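PDB 5JKQ: PfVFT1 from Plasmodium falciparum, which is a bi-lobed Venus flytrap protein that resembles solute-binding proteins and probably binds a small ligand between its two lobes. Local coordinates for residues 70-75 / 143-148; 137-142 / 166-171. The protein carries 3 engineered substitutions. One frame throughout, in Å; residues are numbered along the deposited sequence.

Contact 1: 70-75 / 143-148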
ATOM      1  N   SER A  70      21.279 -13.308  -1.059  1.00 25.39           N
ATOM      2  CA  SER A  70      22.139 -14.476  -0.900  1.00 24.57           C
ATOM      3  C   SER A  70      21.894 -15.173   0.437  1.00 23.92           C
ATOM      4  O   SER A  70      22.008 -16.394   0.535  1.00 29.73           O
ATOM      5  CB  SER A  70      23.609 -14.078  -1.024  1.00 24.90           C
ATOM      6  OG  SER A  70      23.954 -13.837  -2.377  1.00 22.07           O
ATOM      7  N   GLU A  71      21.557 -14.397   1.464  1.00 22.61           N
ATOM      8  CA  GLU A  71      21.216 -14.967   2.762  1.00 23.90           C
ATOM      9  C   GLU A  71      19.901 -15.735   2.661  1.00 22.96           C
ATOM     10  O   GLU A  71      19.782 -16.857   3.157  1.00 17.42           O
ATOM     11  CB  GLU A  71      21.110 -13.875   3.828  1.00 25.22           C
ATOM     12  CG  GLU A  71      22.385 -13.067   4.024  1.00 30.70           C
ATOM     13  CD  GLU A  71      22.231 -11.979   5.071  1.00 36.42           C
ATOM     14  OE1 GLU A  71      21.177 -11.936   5.740  1.00 37.78           O
ATOM     15  OE2 GLU A  71      23.166 -11.166   5.225  1.00 38.13           O
ATOM     16  N   ILE A  72      18.920 -15.115   2.013  1.00 20.56           N
ATOM     17  CA  ILE A  72      17.615 -15.732   1.802  1.00 22.09           C
ATOM     18  C   ILE A  72      17.766 -17.037   1.026  1.00 17.25           C
ATOM     19  O   ILE A  72      17.124 -18.037   1.348  1.00 16.12           O
ATOM     20  CB  ILE A  72      16.665 -14.771   1.048  1.00 20.03           C
ATOM     21  CG1 ILE A  72      16.324 -13.575   1.936  1.00 18.23           C
ATOM     22  CG2 ILE A  72      15.369 -15.471   0.624  1.00 17.24           C
ATOM     23  CD1 ILE A  72      15.819 -12.372   1.171  1.00 24.49           C
ATOM     24  N   ILE A  73      18.627 -17.020   0.014  1.00 14.05           N
ATOM     25  CA  ILE A  73      18.833 -18.179  -0.850  1.00 18.47           C
ATOM     26  C   ILE A  73      19.448 -19.349  -0.086  1.00 16.88           C
ATOM     27  O   ILE A  73      19.011 -20.491  -0.233  1.00 18.35           O
ATOM     28  CB  ILE A  73      19.732 -17.818  -2.058  1.00 17.85           C
ATOM     29  CG1 ILE A  73      18.971 -16.898  -3.010  1.00 15.21           C
ATOM     30  CG2 ILE A  73      20.172 -19.070  -2.828  1.00 21.27           C
ATOM     31  CD1 ILE A  73      19.841 -16.227  -4.054  1.00 19.52           C
ATOM     32  N   LYS A  74      20.460 -19.067   0.729  1.00 20.25           N
ATOM     33  CA  LYS A  74      21.167 -20.117   1.454  1.00 22.99           C
ATOM     34  C   LYS A  74      20.276 -20.793   2.494  1.00 18.10           C
ATOM     35  O   LYS A  74      20.358 -22.004   2.697  1.00 17.64           O
ATOM     36  CB  LYS A  74      22.418 -19.547   2.121  1.00 24.59           C
ATOM     37  CG  LYS A  74      23.570 -19.327   1.150  1.00 32.13           C
ATOM     38  CD  LYS A  74      24.670 -18.470   1.758  1.00 26.06           C
ATOM     39  CE  LYS A  74      25.868 -18.367   0.825  1.00 37.54           C
ATOM     40  NZ  LYS A  74      26.673 -17.135   1.065  1.00 36.25           N
ATOM     41  N   LYS A  75      19.419 -20.009   3.143  1.00 18.05           N
ATOM     42  CA  LYS A  75      18.521 -20.540   4.165  1.00 21.82           C
ATOM     43  C   LYS A  75      17.180 -20.992   3.588  1.00 23.70           C
ATOM     44  O   LYS A  75      16.383 -21.613   4.290  1.00 18.07           O
ATOM     45  CB  LYS A  75      18.285 -19.492   5.254  1.00 23.25           C
ATOM     46  CG  LYS A  75      19.336 -19.493   6.356  1.00 27.31           C
ATOM     47  CD  LYS A  75      19.924 -18.110   6.582  1.00 36.53           C
ATOM     48  CE  LYS A  75      18.884 -17.125   7.102  1.00 50.10           C
ATOM     49  NZ  LYS A  75      19.451 -15.758   7.278  1.00 45.79           N
ATOM     50  N   ASP A 143      15.982  -7.484  11.837  1.00 22.15           N
ATOM     51  CA  ASP A 143      15.185  -8.597  12.345  1.00 23.32           C
ATOM     52  C   ASP A 143      14.370  -9.210  11.210  1.00 25.52           C
ATOM     53  O   ASP A 143      13.953 -10.366  11.282  1.00 24.53           O
ATOM     54  CB  ASP A 143      14.258  -8.138  13.471  1.00 32.56           C
ATOM     55  CG  ASP A 143      15.014  -7.696  14.709  1.00 36.26           C
ATOM     56  OD1 ASP A 143      15.999  -8.370  15.079  1.00 31.48           O
ATOM     57  OD2 ASP A 143      14.626  -6.671  15.310  1.00 40.32           O
ATOM     58  N   ILE A 144      14.156  -8.421  10.160  1.00 27.87           N
ATOM     59  CA  ILE A 144      13.396  -8.853   8.996  1.00 28.83           C
ATOM     60  C   ILE A 144      14.083  -8.388   7.718  1.00 22.10           C
ATOM     61  O   ILE A 144      14.837  -7.416   7.729  1.00 21.70           O
ATOM     62  CB  ILE A 144      11.951  -8.307   9.031  1.00 21.59           C
ATOM     63  CG1 ILE A 144      11.970  -6.798   9.311  1.00 28.59           C
ATOM     64  CG2 ILE A 144      11.137  -9.049  10.081  1.00 18.92           C
ATOM     65  CD1 ILE A 144      10.609  -6.127   9.274  1.00 25.39           C
ATOM     66  N   HIS A 145      13.828  -9.096   6.623  1.00 16.52           N
ATOM     67  CA  HIS A 145      14.332  -8.697   5.315  1.00 22.01           C
ATOM     68  C   HIS A 145      13.373  -7.709   4.654  1.00 22.12           C
ATOM     69  O   HIS A 145      13.777  -6.904   3.813  1.00 21.31           O
ATOM     70  CB  HIS A 145      14.521  -9.921   4.416  1.00 21.88           C
ATOM     71  CG  HIS A 145      15.401 -10.977   5.009  1.00 21.97           C
ATOM     72  ND1 HIS A 145      15.056 -12.312   5.019  1.00 23.77           N
ATOM     73  CD2 HIS A 145      16.615 -10.898   5.604  1.00 18.86           C
ATOM     74  CE1 HIS A 145      16.016 -13.008   5.598  1.00 19.44           C
ATOM     75  NE2 HIS A 145      16.975 -12.174   5.962  1.00 23.44           N
HETATM   76  N   MSE A 146      12.106  -7.770   5.060  1.00 21.07           N
HETATM   77  CA  MSE A 146      11.029  -7.056   4.384  1.00 23.18           C
HETATM   78  C   MSE A 146       9.873  -6.697   5.293  1.00 20.58           C
HETATM   79  O   MSE A 146       9.592  -7.402   6.260  1.00 26.92           O
HETATM   80  CB  MSE A 146      10.453  -7.908   3.262  1.00 25.88           C
HETATM   81  CG  MSE A 146      11.167  -7.850   1.958  1.00 27.07           C
HETATM   82 SE   MSE A 146      10.189  -8.981   0.722  1.00 27.55          SE
HETATM   83  CE  MSE A 146       8.917  -7.661   0.066  1.00 15.39           C
ATOM     84  N   THR A 147       9.174  -5.626   4.939  1.00 21.44           N
ATOM     85  CA  THR A 147       7.848  -5.373   5.479  1.00 17.75           C
ATOM     86  C   THR A 147       6.837  -6.048   4.563  1.00 18.16           C
ATOM     87  O   THR A 147       7.162  -6.415   3.432  1.00 18.04           O
ATOM     88  CB  THR A 147       7.528  -3.870   5.575  1.00 19.30           C
ATOM     89  OG1 THR A 147       7.390  -3.324   4.256  1.00 21.78           O
ATOM     90  CG2 THR A 147       8.623  -3.128   6.330  1.00 22.42           C
ATOM     91  N   ASP A 148       5.614  -6.218   5.049  1.00 18.11           N
ATOM     92  CA  ASP A 148       4.522  -6.687   4.210  1.00 18.81           C
ATOM     93  C   ASP A 148       4.259  -5.644   3.123  1.00 19.30           C
ATOM     94  O   ASP A 148       4.726  -4.511   3.222  1.00 16.15           O
ATOM     95  CB  ASP A 148       3.265  -6.934   5.049  1.00 20.51           C
ATOM     96  CG  ASP A 148       2.229  -7.764   4.320  1.00 25.60           C
ATOM     97  OD1 ASP A 148       1.620  -7.248   3.359  1.00 22.48           O
ATOM     98  OD2 ASP A 148       2.012  -8.930   4.718  1.00 15.46           O
TER
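Ile72 lays the first carbon of its longer branch over one face of the His145 imidazole. CG1 sits 3.9 Å from the centroid of the His145 ring and 28° off its normal, a CH-pi contact. Its nearest approach is toward the ND1 side of the ring, with Ile72 CG1 3.6 Å from His145 ND1. The end of the branch, CD1 of Ile72, follows at 3.9 Å from ND1 of His145. The branch thus runs along the ND1 side of the face, with CG1 also near CE1 and CD1 also near CG of His145. In Ile72, CG1 lies anti to the carbonyl carbon (chi1 -68°), which directs this branch at the ring.

Charged groups gather near the other ring nitrogen without bonding to it. Glu71 OE1 comes obliquely to within 4.2 Å of His145 NE2. Lys75 NZ is 4.6 Å from the same His145 NE2. Their opposite charges could pull the ionisation of the ring in opposite directions.

No hydrogen bond joins the two segments. The turn of the ring is set in part by strand 77-83, where His145 ND1 accepts the backbone N-H of Lys79. Backbone bonds from His145 and Met146 to Lys79 tie this chain to the same strand. Ile72 is buried further by Trp111 and Ile125, and Trp111 also touches Met146.

The contact thus packs the last turns of helix 68-75 against the entry to strand 146-147. That strand is an edge of the three-stranded parallel sheet, in an alpha/beta lobe of the kind found in Venus flytrap domains.

Contact 2: 137-142 / 166-171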
ATOM      1  N   VAL A 137      11.316  -0.350  12.779  1.00 29.10           N
ATOM      2  CA  VAL A 137      12.436  -0.499  13.702  1.00 35.38           C
ATOM      3  C   VAL A 137      13.079  -1.866  13.495  1.00 33.11           C
ATOM      4  O   VAL A 137      14.301  -1.980  13.394  1.00 27.88           O
ATOM      5  CB  VAL A 137      11.983  -0.328  15.177  1.00 36.31           C
ATOM      6  CG1 VAL A 137      12.900  -1.078  16.149  1.00 30.30           C
ATOM      7  CG2 VAL A 137      11.925   1.146  15.537  1.00 34.25           C
ATOM      8  N   ALA A 138      12.243  -2.897  13.425  1.00 23.53           N
ATOM      9  CA  ALA A 138      12.715  -4.258  13.203  1.00 26.85           C
ATOM     10  C   ALA A 138      13.449  -4.356  11.873  1.00 30.65           C
ATOM     11  O   ALA A 138      14.431  -5.089  11.745  1.00 27.57           O
ATOM     12  CB  ALA A 138      11.552  -5.234  13.242  1.00 22.48           C
ATOM     13  N   LEU A 139      12.972  -3.602  10.887  1.00 26.78           N
ATOM     14  CA  LEU A 139      13.582  -3.596   9.566  1.00 28.17           C
ATOM     15  C   LEU A 139      14.972  -2.970   9.617  1.00 25.88           C
ATOM     16  O   LEU A 139      15.929  -3.518   9.069  1.00 34.09           O
ATOM     17  CB  LEU A 139      12.700  -2.839   8.573  1.00 28.31           C
ATOM     18  CG  LEU A 139      13.174  -2.836   7.118  1.00 25.36           C
ATOM     19  CD1 LEU A 139      13.200  -4.247   6.546  1.00 21.21           C
ATOM     20  CD2 LEU A 139      12.286  -1.936   6.278  1.00 29.30           C
ATOM     21  N   ASN A 140      15.077  -1.821  10.278  1.00 27.76           N
ATOM     22  CA  ASN A 140      16.354  -1.128  10.410  1.00 29.22           C
ATOM     23  C   ASN A 140      17.316  -1.887  11.322  1.00 25.27           C
ATOM     24  O   ASN A 140      18.519  -1.628  11.312  1.00 32.41           O
ATOM     25  CB  ASN A 140      16.138   0.290  10.947  1.00 30.48           C
ATOM     26  CG  ASN A 140      17.394   1.144  10.866  1.00 23.81           C
ATOM     27  OD1 ASN A 140      18.121   1.110   9.876  1.00 24.79           O
ATOM     28  ND2 ASN A 140      17.654   1.912  11.915  1.00 26.13           N
ATOM     29  N   ASP A 141      16.781  -2.817  12.109  1.00 22.81           N
ATOM     30  CA  ASP A 141      17.593  -3.636  13.009  1.00 28.55           C
ATOM     31  C   ASP A 141      17.879  -5.015  12.415  1.00 32.26           C
ATOM     32  O   ASP A 141      18.475  -5.868  13.072  1.00 30.18           O
ATOM     33  CB  ASP A 141      16.899  -3.788  14.368  1.00 26.75           C
ATOM     34  CG  ASP A 141      16.869  -2.493  15.161  1.00 32.03           C
ATOM     35  OD1 ASP A 141      17.689  -1.594  14.878  1.00 30.97           O
ATOM     36  OD2 ASP A 141      16.028  -2.377  16.077  1.00 37.99           O
ATOM     37  N   LYS A 142      17.448  -5.226  11.174  1.00 31.99           N
ATOM     38  CA  LYS A 142      17.709  -6.470  10.448  1.00 32.14           C
ATOM     39  C   LYS A 142      17.075  -7.693  11.111  1.00 25.42           C
ATOM     40  O   LYS A 142      17.575  -8.809  10.970  1.00 32.99           O
ATOM     41  CB  LYS A 142      19.217  -6.700  10.298  1.00 34.16           C
ATOM     42  CG  LYS A 142      19.984  -5.510   9.748  1.00 34.03           C
ATOM     43  CD  LYS A 142      21.325  -5.937   9.159  1.00 40.47           C
ATOM     44  CE  LYS A 142      22.265  -6.506  10.214  1.00 37.70           C
ATOM     45  NZ  LYS A 142      23.450  -7.172   9.599  1.00 50.10           N
ATOM     46  N   PRO A 166      16.713   7.004   8.282  1.00 38.64           N
ATOM     47  CA  PRO A 166      17.141   7.475   6.960  1.00 44.86           C
ATOM     48  C   PRO A 166      17.667   6.390   6.020  1.00 35.58           C
ATOM     49  O   PRO A 166      17.878   6.670   4.841  1.00 31.46           O
ATOM     50  CB  PRO A 166      18.260   8.459   7.304  1.00 37.87           C
ATOM     51  CG  PRO A 166      18.881   7.872   8.523  1.00 38.67           C
ATOM     52  CD  PRO A 166      17.755   7.234   9.301  1.00 33.48           C
ATOM     53  N   LYS A 167      17.880   5.181   6.530  1.00 34.43           N
ATOM     54  CA  LYS A 167      18.494   4.120   5.736  1.00 34.71           C
ATOM     55  C   LYS A 167      17.462   3.226   5.052  1.00 34.26           C
ATOM     56  O   LYS A 167      17.812   2.406   4.201  1.00 32.27           O
ATOM     57  CB  LYS A 167      19.411   3.274   6.617  1.00 36.02           C
ATOM     58  CG  LYS A 167      20.525   4.073   7.271  1.00 33.04           C
ATOM     59  CD  LYS A 167      21.395   3.201   8.156  1.00 42.52           C
ATOM     60  CE  LYS A 167      22.569   3.984   8.718  1.00 45.05           C
ATOM     61  NZ  LYS A 167      23.185   3.300   9.889  1.00 45.99           N
ATOM     62  N   LEU A 168      16.193   3.386   5.417  1.00 35.41           N
ATOM     63  CA  LEU A 168      15.127   2.579   4.835  1.00 31.47           C
ATOM     64  C   LEU A 168      14.690   3.129   3.481  1.00 29.93           C
ATOM     65  O   LEU A 168      14.569   4.343   3.308  1.00 31.57           O
ATOM     66  CB  LEU A 168      13.928   2.512   5.784  1.00 21.67           C
ATOM     67  CG  LEU A 168      14.224   1.982   7.190  1.00 34.09           C
ATOM     68  CD1 LEU A 168      12.952   1.950   8.020  1.00 29.37           C
ATOM     69  CD2 LEU A 168      14.869   0.600   7.142  1.00 28.88           C
ATOM     70  N   THR A 169      14.466   2.227   2.527  1.00 27.08           N
ATOM     71  CA  THR A 169      13.965   2.602   1.209  1.00 27.22           C
ATOM     72  C   THR A 169      12.618   1.939   0.948  1.00 25.94           C
ATOM     73  O   THR A 169      12.111   1.195   1.789  1.00 24.68           O
ATOM     74  CB  THR A 169      14.951   2.218   0.086  1.00 30.90           C
ATOM     75  OG1 THR A 169      14.517   2.801  -1.149  1.00 34.64           O
ATOM     76  CG2 THR A 169      15.056   0.701  -0.074  1.00 30.04           C
ATOM     77  N   SER A 170      12.051   2.216  -0.223  1.00 30.74           N
ATOM     78  CA  SER A 170      10.745   1.686  -0.600  1.00 24.38           C
ATOM     79  C   SER A 170      10.754   1.091  -2.000  1.00 21.84           C
ATOM     80  O   SER A 170      11.460   1.570  -2.888  1.00 20.67           O
ATOM     81  CB  SER A 170       9.686   2.786  -0.524  1.00 26.72           C
ATOM     82  OG  SER A 170       8.394   2.270  -0.786  1.00 22.69           O
ATOM     83  N   GLY A 171       9.960   0.042  -2.190  1.00 19.60           N
ATOM     84  CA  GLY A 171       9.718  -0.498  -3.513  1.00 20.83           C
ATOM     85  C   GLY A 171       8.611   0.293  -4.182  1.00 15.25           C
ATOM     86  O   GLY A 171       8.052   1.211  -3.583  1.00 27.10           O
TER
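Asn140 and Leu168 bring the backbones closest, CA to CA 6.8 Å, where the last turn of helix 135-140 meets the start of strand 168-170. On the strand side the largest share falls to Leu168, which touches through one methyl, CD2. This methyl lies 3.7 Å from CD2 of Leu139 and 3.8 Å from CG of Leu139, so it meets the branch point as well as the tip. The two leucines cross obliquely. In Leu168 a chi1 of -56° and a chi2 of -179° together place CD2 against the helix.

The same methyl also reaches the helix backbone. Leu168 CD2 is 4.0 Å from both the N and the CB of Asn140. It therefore rests against two successive residues of the helix.

Asn140 adds a looser contact beside the leucines. Its amide oxygen OD1 comes within 4.1 Å of CB of Lys167, with no hydrogen bond between them. The lysine chain is extended beyond CG, and its NZ bonds to the O of Ala284, the C-terminal residue.

Both segments are held from nearby. The helix ends in a Schellman motif: Lys142 has a positive phi of 63°, its N bonds to Leu139 O, and Asp143 N probably bonds to Ala138 O. Thr169 and Gly171 make backbone bonds to Phe280 and Ala278 of strand 265-281, the antiparallel neighbour of strand 168-170. Tyr279 and Lys281 of that strand touch Leu139 and Asn140.

No hydrogen bond or salt bridge spans the two segments. No directional bond between them therefore fixes the register of the helix end on strand 168-170. Its position probably rests on the fit around the Leu168 methyl and on strand 265-281 beside it.

Contacts 1 and 2 lie about 13 Å apart, centre to centre, on the same side of the chain's centre. Their segments alternate along the chain: 70-75, 137-142, 143-148, then 166-171. Residues 137-142 run directly into 143-148, joining helix 135-140 to strand 146-147. At this turn Ile144 packs on the helix. Contact 1 leads into the three-stranded parallel sheet. Contact 2 involves strand 168-170, which belongs to the larger mixed sheet and pairs with strand 265-281. Helix 135-140 bridges the two sheets: Leu139 touches Thr147 of one and Leu168 of the other. This is consistent with packing within one lobe of the bi-lobed Venus flytrap architecture.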